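Local coordinates for protein alanine racemase 1 (Caldanaerobacter subterraneus subsp. tengcongensis MB4, PDB 4Y2W) that belongs to the alanine racemase family and joins an N-terminal TIM-barrel domain to a strand-rich C-terminal domain in a two-chain assembly, at residues 66-71 with 91-96; 167-172 with 213-218; 185-190 with 204-209. The protein carries 1 engineered substitution. All coordinates share one frame; numbering follows the deposited sequence.

Contact 1: residues 66-71 with 91-96; sequences ATTEEA and PTQLRQ
The carboxylate of Glu69 and the side-chain amide of Gln93 come together through one oxygen each, their planes turned 66° apart, with OE2 of Glu69 3.6 Å from OE1 of Gln93. No hydrogen bond joins two such acceptors, so this is a loose meeting in which the first turn of TIM-barrel helix 68-76, which opens with a capping box, faces the start of helix 94-99. The amide has its partner in the second subunit, where Gln93 NE2 donates to the backbone O of Asp4 of that chain. Gln93 OE1 lies beside Thr68, whose CB is 3.9 Å from Gln93 OE1, while Thr68 OG1 is hydrogen-bonded to Thr89. A bend at chi2 (83°) folds the Glu69 chain toward Gln93, which it crosses at about a right angle. The helix start is held within 66-71. Thr67 OG1 accepts from Glu70 N at 3.3 Å, and the Glu70 side chain reaches back to the Thr67 backbone. Glu70 OE2 has partners beyond the segments, Gly41 N and Arg369 of the second subunit. Its OE1 takes two donors: Thr67 N from above the carboxylate plane, and Ala66 N at 2.7 Å, nearly along the C-O axis of Glu70 OE1.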
loop_
_atom_site.group_PDB
_atom_site.type_symbol
_atom_site.label_atom_id
_atom_site.label_comp_id
_atom_site.label_asym_id
_atom_site.label_seq_id
_atom_site.Cartn_x
_atom_site.Cartn_y
_atom_site.Cartn_z
ATOM N N ALA A 66 -9.092 12.729 4.377
ATOM C CA ALA A 66 -8.512 12.405 5.673
ATOM C C ALA A 66 -7.434 13.392 6.109
ATOM O O ALA A 66 -7.389 13.773 7.279
ATOM C CB ALA A 66 -7.944 10.996 5.646
ATOM N N THR A 67 -6.573 13.800 5.175
ATOM C CA THR A 67 -5.381 14.591 5.507
ATOM C C THR A 67 -5.253 15.906 4.735
ATOM O O THR A 67 -5.969 16.164 3.761
ATOM C CB THR A 67 -4.097 13.771 5.273
ATOM O OG1 THR A 67 -3.976 13.452 3.881
ATOM C CG2 THR A 67 -4.119 12.487 6.087
ATOM N N THR A 68 -4.320 16.733 5.200
ATOM C CA THR A 68 -3.993 18.007 4.568
ATOM C C THR A 68 -3.475 17.815 3.142
ATOM O O THR A 68 -3.877 18.533 2.217
ATOM C CB THR A 68 -2.911 18.743 5.381
ATOM O OG1 THR A 68 -3.256 18.722 6.771
ATOM C CG2 THR A 68 -2.765 20.188 4.917
ATOM N N GLU A 69 -2.589 16.838 2.975
ATOM C CA GLU A 69 -1.937 16.592 1.692
ATOM C C GLU A 69 -2.937 16.032 0.682
ATOM O O GLU A 69 -2.839 16.300 -0.518
ATOM C CB GLU A 69 -0.746 15.641 1.860
ATOM C CG GLU A 69 0.391 16.183 2.727
ATOM C CD GLU A 69 0.170 16.008 4.226
ATOM O OE1 GLU A 69 -0.903 15.505 4.629
ATOM O OE2 GLU A 69 1.070 16.384 5.009
ATOM N N GLU A 70 -3.899 15.256 1.176
ATOM C CA GLU A 70 -5.010 14.792 0.346
ATOM C C GLU A 70 -5.831 15.979 -0.137
ATOM O O GLU A 70 -6.183 16.058 -1.312
ATOM C CB GLU A 70 -5.904 13.812 1.111
ATOM C CG GLU A 70 -5.346 12.400 1.198
ATOM C CD GLU A 70 -6.275 11.445 1.928
ATOM O OE1 GLU A 70 -7.217 11.923 2.593
ATOM O OE2 GLU A 70 -6.072 10.214 1.832
ATOM N N ALA A 71 -6.123 16.904 0.773
ATOM C CA ALA A 71 -6.865 18.120 0.429
ATOM C C ALA A 71 -6.092 18.999 -0.551
ATOM O O ALA A 71 -6.659 19.506 -1.517
ATOM C CB ALA A 71 -7.209 18.908 1.686
ATOM N N PRO A 91 -0.233 23.100 13.306
ATOM C CA PRO A 91 0.003 24.553 13.310
ATOM C C PRO A 91 1.030 25.027 12.277
ATOM O O PRO A 91 0.881 26.105 11.704
ATOM C CB PRO A 91 0.516 24.820 14.727
ATOM C CG PRO A 91 -0.125 23.761 15.551
ATOM C CD PRO A 91 -0.192 22.544 14.672
ATOM N N THR A 92 2.052 24.211 12.047
ATOM C CA THR A 92 3.101 24.509 11.078
ATOM C C THR A 92 2.621 24.519 9.616
ATOM O O THR A 92 3.268 25.125 8.760
ATOM C CB THR A 92 4.250 23.491 11.205
ATOM O OG1 THR A 92 3.717 22.160 11.139
ATOM C CG2 THR A 92 4.994 23.674 12.529
ATOM N N GLN A 93 1.504 23.852 9.330
ATOM C CA GLN A 93 0.973 23.766 7.964
ATOM C C GLN A 93 -0.303 24.586 7.753
ATOM O O GLN A 93 -1.029 24.365 6.779
ATOM C CB GLN A 93 0.690 22.301 7.613
ATOM C CG GLN A 93 1.887 21.376 7.759
ATOM C CD GLN A 93 1.525 19.915 7.563
ATOM O OE1 GLN A 93 0.690 19.574 6.719
ATOM N NE2 GLN A 93 2.159 19.040 8.340
ATOM N N LEU A 94 -0.574 25.537 8.645
ATOM C CA LEU A 94 -1.833 26.281 8.603
ATOM C C LEU A 94 -1.899 27.279 7.456
ATOM O O LEU A 94 -2.987 27.625 7.002
ATOM C CB LEU A 94 -2.082 27.010 9.925
ATOM C CG LEU A 94 -2.535 26.143 11.102
ATOM C CD1 LEU A 94 -2.625 26.985 12.369
ATOM C CD2 LEU A 94 -3.869 25.470 10.813
ATOM N N ARG A 95 -0.742 27.742 6.990
ATOM C CA ARG A 95 -0.697 28.715 5.900
ATOM C C ARG A 95 -1.371 28.173 4.641
ATOM O O ARG A 95 -2.068 28.901 3.936
ATOM C CB ARG A 95 0.753 29.116 5.594
ATOM C CG ARG A 95 0.881 30.340 4.696
ATOM C CD ARG A 95 2.318 30.833 4.598
ATOM N NE ARG A 95 3.142 29.982 3.737
ATOM C CZ ARG A 95 3.136 30.007 2.402
ATOM N NH1 ARG A 95 2.342 30.842 1.734
ATOM N NH2 ARG A 95 3.932 29.182 1.725
ATOM N N GLN A 96 -1.181 26.883 4.388
ATOM C CA GLN A 96 -1.619 26.255 3.146
ATOM C C GLN A 96 -3.138 26.108 3.060
ATOM O O GLN A 96 -3.735 26.398 2.020
ATOM C CB GLN A 96 -0.948 24.883 2.988
ATOM C CG GLN A 96 0.577 24.919 2.962
ATOM C CD GLN A 96 1.124 25.717 1.791
ATOM O OE1 GLN A 96 1.304 25.187 0.693
ATOM N NE2 GLN A 96 1.393 27.000 2.021
#

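Contact 2: residues 167-172 with 213-218; sequences SHFAAA and LNLNYS
This is an apolar loop-to-loop contact in the TIM barrel: Phe169, in the loop that leaves strand 160-166 at the C-terminal mouth of the barrel, packs against Leu215 and Ser218 in the connection from helix 209-214 to strand 222-224. The two neighbours take different parts of the ring. Leu215, whose side chain comes from the opposite direction, lays CD2 over one face near the rim, at 4.2 Å from Phe169 CZ, whereas Ser218 sits at the edge with its CB in the ring plane, 3.7 Å from Phe169 CE2. Ile206 and Ala211 add further packing around the phenyl group. On its own segment Leu215 also lies against Tyr217, with CB over a face of the tyrosine ring, and Tyr217 in turn meets Phe184 of helix 177-195 edge-to-face. Farther along, Ala172 O and Asn214 ND2 approach only to 4.2 Å, without a hydrogen bond. His168, the residue before Phe169, touches the bound alanine, whereas the side chain of Phe169 is about 9 Å from that ligand. Within 213-218 the turn is closed by Leu215 O, which accepts from both the backbone N and the hydroxyl of Ser218. With chi1 at 61°, the hydroxyl turns back toward that carbonyl, and Ser218 OG meets Leu215 O at 2.6 Å, in the carbonyl plane and on a lone pair.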
loop_
_atom_site.group_PDB
_atom_site.type_symbol
_atom_site.label_atom_id
_atom_site.label_comp_id
_atom_site.label_asym_id
_atom_site.label_seq_id
_atom_site.Cartn_x
_atom_site.Cartn_y
_atom_site.Cartn_z
ATOM N N SER A 167 -20.801 14.876 13.418
ATOM C CA SER A 167 -20.429 13.756 14.273
ATOM C C SER A 167 -20.348 12.495 13.407
ATOM O O SER A 167 -20.469 12.572 12.181
ATOM C CB SER A 167 -21.453 13.585 15.399
ATOM O OG SER A 167 -20.980 12.694 16.394
ATOM N N HIS A 168 -20.147 11.343 14.046
ATOM C CA HIS A 168 -19.931 10.078 13.340
ATOM C C HIS A 168 -20.533 8.917 14.133
ATOM O O HIS A 168 -20.313 8.814 15.344
ATOM C CB HIS A 168 -18.425 9.859 13.143
ATOM C CG HIS A 168 -18.082 8.922 12.026
ATOM N ND1 HIS A 168 -17.799 9.360 10.750
ATOM C CD2 HIS A 168 -17.958 7.574 11.996
ATOM C CE1 HIS A 168 -17.527 8.321 9.979
ATOM N NE2 HIS A 168 -17.616 7.226 10.711
ATOM N N PHE A 169 -21.288 8.053 13.453
ATOM C CA PHE A 169 -21.927 6.904 14.102
ATOM C C PHE A 169 -20.907 5.810 14.407
ATOM O O PHE A 169 -20.082 5.476 13.556
ATOM C CB PHE A 169 -23.049 6.321 13.229
ATOM C CG PHE A 169 -24.273 7.191 13.141
ATOM C CD1 PHE A 169 -24.981 7.540 14.286
ATOM C CD2 PHE A 169 -24.735 7.643 11.912
ATOM C CE1 PHE A 169 -26.112 8.334 14.207
ATOM C CE2 PHE A 169 -25.868 8.437 11.828
ATOM C CZ PHE A 169 -26.557 8.782 12.976
ATOM N N ALA A 170 -20.987 5.242 15.611
ATOM C CA ALA A 170 -20.053 4.206 16.055
ATOM C C ALA A 170 -20.436 2.801 15.596
ATOM O O ALA A 170 -19.558 1.966 15.382
ATOM C CB ALA A 170 -19.918 4.233 17.569
ATOM N N ALA A 171 -21.733 2.533 15.452
ATOM C CA ALA A 171 -22.204 1.191 15.092
ATOM C C ALA A 171 -23.373 1.217 14.107
ATOM O O ALA A 171 -24.336 0.463 14.260
ATOM C CB ALA A 171 -22.581 0.416 16.349
ATOM N N ALA A 172 -23.277 2.072 13.092
ATOM C CA ALA A 172 -24.273 2.113 12.018
ATOM C C ALA A 172 -24.088 0.937 11.051
ATOM O O ALA A 172 -25.070 0.370 10.560
ATOM C CB ALA A 172 -24.199 3.436 11.271
ATOM N N LEU A 213 -28.400 4.564 4.215
ATOM C CA LEU A 213 -29.302 3.519 3.738
ATOM C C LEU A 213 -30.444 3.275 4.723
ATOM O O LEU A 213 -31.615 3.233 4.337
ATOM C CB LEU A 213 -28.529 2.217 3.510
ATOM C CG LEU A 213 -27.456 2.251 2.415
ATOM C CD1 LEU A 213 -26.547 1.037 2.521
ATOM C CD2 LEU A 213 -28.084 2.332 1.030
ATOM N N ASN A 214 -30.086 3.132 5.996
ATOM C CA ASN A 214 -31.023 2.726 7.038
ATOM C C ASN A 214 -31.773 3.902 7.655
ATOM O O ASN A 214 -33.003 3.961 7.623
ATOM C CB ASN A 214 -30.270 1.986 8.149
ATOM C CG ASN A 214 -29.531 0.757 7.652
ATOM O OD1 ASN A 214 -29.692 0.336 6.506
ATOM N ND2 ASN A 214 -28.706 0.176 8.521
ATOM N N LEU A 215 -31.013 4.837 8.214
ATOM C CA LEU A 215 -31.553 5.890 9.072
ATOM C C LEU A 215 -31.923 7.143 8.281
ATOM O O LEU A 215 -31.095 8.036 8.099
ATOM C CB LEU A 215 -30.523 6.243 10.155
ATOM C CG LEU A 215 -30.270 5.258 11.311
ATOM C CD1 LEU A 215 -30.442 3.794 10.942
ATOM C CD2 LEU A 215 -28.875 5.472 11.877
ATOM N N ASN A 216 -33.173 7.220 7.834
ATOM C CA ASN A 216 -33.637 8.360 7.030
ATOM C C ASN A 216 -33.582 9.692 7.796
ATOM O O ASN A 216 -33.465 10.758 7.190
ATOM C CB ASN A 216 -35.062 8.115 6.511
ATOM C CG ASN A 216 -35.170 8.234 5.001
ATOM O OD1 ASN A 216 -35.904 9.077 4.478
ATOM N ND2 ASN A 216 -34.440 7.381 4.289
ATOM N N TYR A 217 -33.676 9.621 9.124
ATOM C CA TYR A 217 -33.602 10.812 9.979
ATOM C C TYR A 217 -32.208 11.437 10.033
ATOM O O TYR A 217 -32.080 12.654 10.175
ATOM C CB TYR A 217 -34.089 10.501 11.404
ATOM C CG TYR A 217 -33.307 9.444 12.164
ATOM C CD1 TYR A 217 -32.118 9.757 12.818
ATOM C CD2 TYR A 217 -33.782 8.139 12.263
ATOM C CE1 TYR A 217 -31.411 8.794 13.522
ATOM C CE2 TYR A 217 -33.084 7.171 12.967
ATOM C CZ TYR A 217 -31.902 7.503 13.596
ATOM O OH TYR A 217 -31.211 6.543 14.298
ATOM N N SER A 218 -31.174 10.606 9.913
ATOM C CA SER A 218 -29.780 11.063 10.023
ATOM C C SER A 218 -29.299 11.942 8.862
ATOM O O SER A 218 -28.253 12.585 8.973
ATOM C CB SER A 218 -28.838 9.860 10.169
ATOM O OG SER A 218 -28.908 9.008 9.040
#

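Contact 3: residues 185-190 with 204-209. With PO4 (phosphate ion), chain C.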
loop_
_atom_site.group_PDB
_atom_site.type_symbol
_atom_site.label_atom_id
_atom_site.label_comp_id
_atom_site.label_asym_id
_atom_site.label_seq_id
_atom_site.Cartn_x
_atom_site.Cartn_y
_atom_site.Cartn_z
ATOM N N ASP A 185 -29.739 11.872 18.913
ATOM C CA ASP A 185 -30.416 12.743 19.877
ATOM C C ASP A 185 -29.427 13.647 20.618
ATOM O O ASP A 185 -29.638 14.858 20.690
ATOM C CB ASP A 185 -31.240 11.918 20.878
ATOM C CG ASP A 185 -32.468 11.268 20.242
ATOM O OD1 ASP A 185 -32.760 11.531 19.056
ATOM O OD2 ASP A 185 -33.148 10.487 20.937
ATOM N N LYS A 186 -28.353 13.069 21.155
ATOM C CA LYS A 186 -27.301 13.856 21.816
ATOM C C LYS A 186 -26.832 14.997 20.926
ATOM O O LYS A 186 -26.689 16.134 21.377
ATOM C CB LYS A 186 -26.095 12.985 22.159
ATOM C CG LYS A 186 -26.284 12.092 23.369
ATOM C CD LYS A 186 -24.949 11.527 23.823
ATOM C CE LYS A 186 -25.124 10.497 24.926
ATOM N NZ LYS A 186 -23.819 9.937 25.368
ATOM N N PHE A 187 -26.596 14.670 19.657
ATOM C CA PHE A 187 -26.140 15.634 18.664
ATOM C C PHE A 187 -27.152 16.765 18.507
ATOM O O PHE A 187 -26.806 17.937 18.654
ATOM C CB PHE A 187 -25.906 14.928 17.322
ATOM C CG PHE A 187 -25.204 15.775 16.296
ATOM C CD1 PHE A 187 -23.957 16.323 16.562
ATOM C CD2 PHE A 187 -25.782 16.005 15.054
ATOM C CE1 PHE A 187 -23.308 17.097 15.618
ATOM C CE2 PHE A 187 -25.134 16.777 14.105
ATOM C CZ PHE A 187 -23.897 17.324 14.386
ATOM N N MET A 188 -28.405 16.409 18.236
ATOM C CA MET A 188 -29.470 17.401 18.070
ATOM C C MET A 188 -29.701 18.217 19.350
ATOM O O MET A 188 -30.053 19.391 19.277
ATOM C CB MET A 188 -30.780 16.732 17.636
ATOM C CG MET A 188 -30.731 16.002 16.295
ATOM S SD MET A 188 -30.041 16.918 14.897
ATOM C CE MET A 188 -30.891 18.484 15.053
ATOM N N ASN A 189 -29.492 17.597 20.510
ATOM C CA ASN A 189 -29.634 18.288 21.796
ATOM C C ASN A 189 -28.567 19.357 22.031
ATOM O O ASN A 189 -28.832 20.375 22.676
ATOM C CB ASN A 189 -29.642 17.282 22.954
ATOM C CG ASN A 189 -30.950 16.503 23.049
ATOM O OD1 ASN A 189 -31.748 16.465 22.106
ATOM N ND2 ASN A 189 -31.175 15.875 24.195
ATOM N N LEU A 190 -27.366 19.129 21.511
ATOM C CA LEU A 190 -26.328 20.154 21.527
ATOM C C LEU A 190 -26.665 21.289 20.557
ATOM O O LEU A 190 -26.361 22.448 20.835
ATOM C CB LEU A 190 -24.966 19.557 21.174
ATOM C CG LEU A 190 -23.762 20.498 21.293
ATOM C CD1 LEU A 190 -23.611 21.010 22.718
ATOM C CD2 LEU A 190 -22.489 19.797 20.842
ATOM N N LYS A 204 -25.342 20.841 9.178
ATOM C CA LYS A 204 -25.378 19.770 10.166
ATOM C C LYS A 204 -25.374 18.451 9.407
ATOM O O LYS A 204 -26.186 18.256 8.495
ATOM C CB LYS A 204 -26.637 19.872 11.033
ATOM C CG LYS A 204 -26.890 21.259 11.614
ATOM C CD LYS A 204 -28.102 21.297 12.535
ATOM C CE LYS A 204 -29.423 21.091 11.801
ATOM N NZ LYS A 204 -29.728 22.189 10.844
ATOM N N HIS A 205 -24.456 17.557 9.766
ATOM C CA HIS A 205 -24.356 16.251 9.109
ATOM C C HIS A 205 -23.749 15.203 10.025
ATOM O O HIS A 205 -22.954 15.517 10.904
ATOM C CB HIS A 205 -23.562 16.350 7.801
ATOM C CG HIS A 205 -22.216 16.990 7.942
ATOM N ND1 HIS A 205 -21.040 16.300 7.744
ATOM C CD2 HIS A 205 -21.857 18.263 8.238
ATOM C CE1 HIS A 205 -20.015 17.117 7.920
ATOM N NE2 HIS A 205 -20.486 18.313 8.221
ATOM N N ILE A 206 -24.149 13.953 9.818
ATOM C CA ILE A 206 -23.728 12.854 10.687
ATOM C C ILE A 206 -23.677 11.485 9.990
ATOM O O ILE A 206 -22.922 10.606 10.406
ATOM C CB ILE A 206 -24.649 12.786 11.931
ATOM C CG1 ILE A 206 -24.073 11.851 13.000
ATOM C CG2 ILE A 206 -26.061 12.362 11.540
ATOM C CD1 ILE A 206 -24.739 11.996 14.352
ATOM N N ALA A 207 -24.461 11.309 8.928
ATOM C CA ALA A 207 -24.638 10.002 8.303
ATOM C C ALA A 207 -23.514 9.623 7.335
ATOM O O ALA A 207 -23.216 10.361 6.391
ATOM C CB ALA A 207 -25.978 9.957 7.581
ATOM N N ASN A 208 -22.898 8.468 7.592
ATOM C CA ASN A 208 -22.061 7.776 6.605
ATOM C C ASN A 208 -22.936 6.766 5.847
ATOM O O ASN A 208 -24.140 6.692 6.097
ATOM C CB ASN A 208 -20.860 7.097 7.281
ATOM C CG ASN A 208 -21.268 6.087 8.348
ATOM O OD1 ASN A 208 -22.411 6.072 8.812
ATOM N ND2 ASN A 208 -20.321 5.241 8.751
ATOM N N ALA A 209 -22.348 5.997 4.932
ATOM C CA ALA A 209 -23.115 5.077 4.067
ATOM C C ALA A 209 -24.130 4.189 4.808
ATOM O O ALA A 209 -25.249 3.989 4.331
ATOM C CB ALA A 209 -22.165 4.215 3.246
HETATM P P PO4 C . -18.155 5.417 4.659
HETATM O O1 PO4 C . -19.237 5.137 3.641
HETATM O O2 PO4 C . -18.492 4.754 5.977
HETATM O O3 PO4 C . -18.039 6.911 4.866
HETATM O O4 PO4 C . -16.839 4.866 4.154
#
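Helix 177-195 and strand 203-208 are successive elements of a beta-alpha-beta unit of the TIM barrel, and here the helix lies against the outer side of the strand that follows it. The axes of the short segments 185-190 and 204-208 run nearly antiparallel, at 173°, with a closest approach of 10.6 Å. Phe187 makes the largest share of the contact. Its CG lies anti to the backbone N (chi1 -170°), which sends the ring across to the strand, where it meets both a side chain and the backbone. CD2 of Phe187 lies 4.2 Å from Ile206 CD1, an apolar contact, while the far end of the ring, Phe187 CZ, comes to 4.0 Å from the carbonyl oxygen of His205. Both approaches are oblique to the ring. Ile165 of strand 160-166 and Ile132 pack on the same phenylalanine. One residue further along the helix, Met188 brings CE to 4.4 Å from Lys204 CE, touching the aliphatic part of a lysine whose NZ leads away to a salt bridge with Asp221.

The strand alternates its sides: Lys204 and Ile206 direct CB toward the helix, and His205 directs it away, where its ring meets those of Tyr166 and His129. At its end the chain passes into helix 209-214 with Asn208 as N-cap. A phosphate ion, probably from the crystallisation liquor, lies here: Asn208 ND2 is 3.4 Å from phosphate O2, and Ala209 N 3.5 Å from phosphate O1, both weak hydrogen bonds. A backbone N-H at the first turn of a helix suits an anion, and the helix dipole would probably add to the attraction. The phosphate's place is consistent with TIM barrels binding ligands at the C-terminal ends of their strands, and a helix packed antiparallel on the outside of the following strand is the beta-alpha-beta arrangement of that fold.

All three contacts belong to the same eight-stranded parallel barrel. Contact 1 comes first along the chain and is complete before the other two begin; it lies about 28 Å from contact 2 and 26 Å from contact 3, centre to centre, without touching either. Contacts 2 and 3 are close neighbours, their centres about 8 Å apart, and both segments of contact 3 fall in the sequence between those of contact 2. They meet through strand 203-208, where Ser218 O packs on Ile206 CG2 at 3.4 Å. Contacts 1 and 2 also reach the second subunit, whereas contact 3 is not touched by the other chain of the assembly, so the subunit interface is reached at two separate places on the barrel.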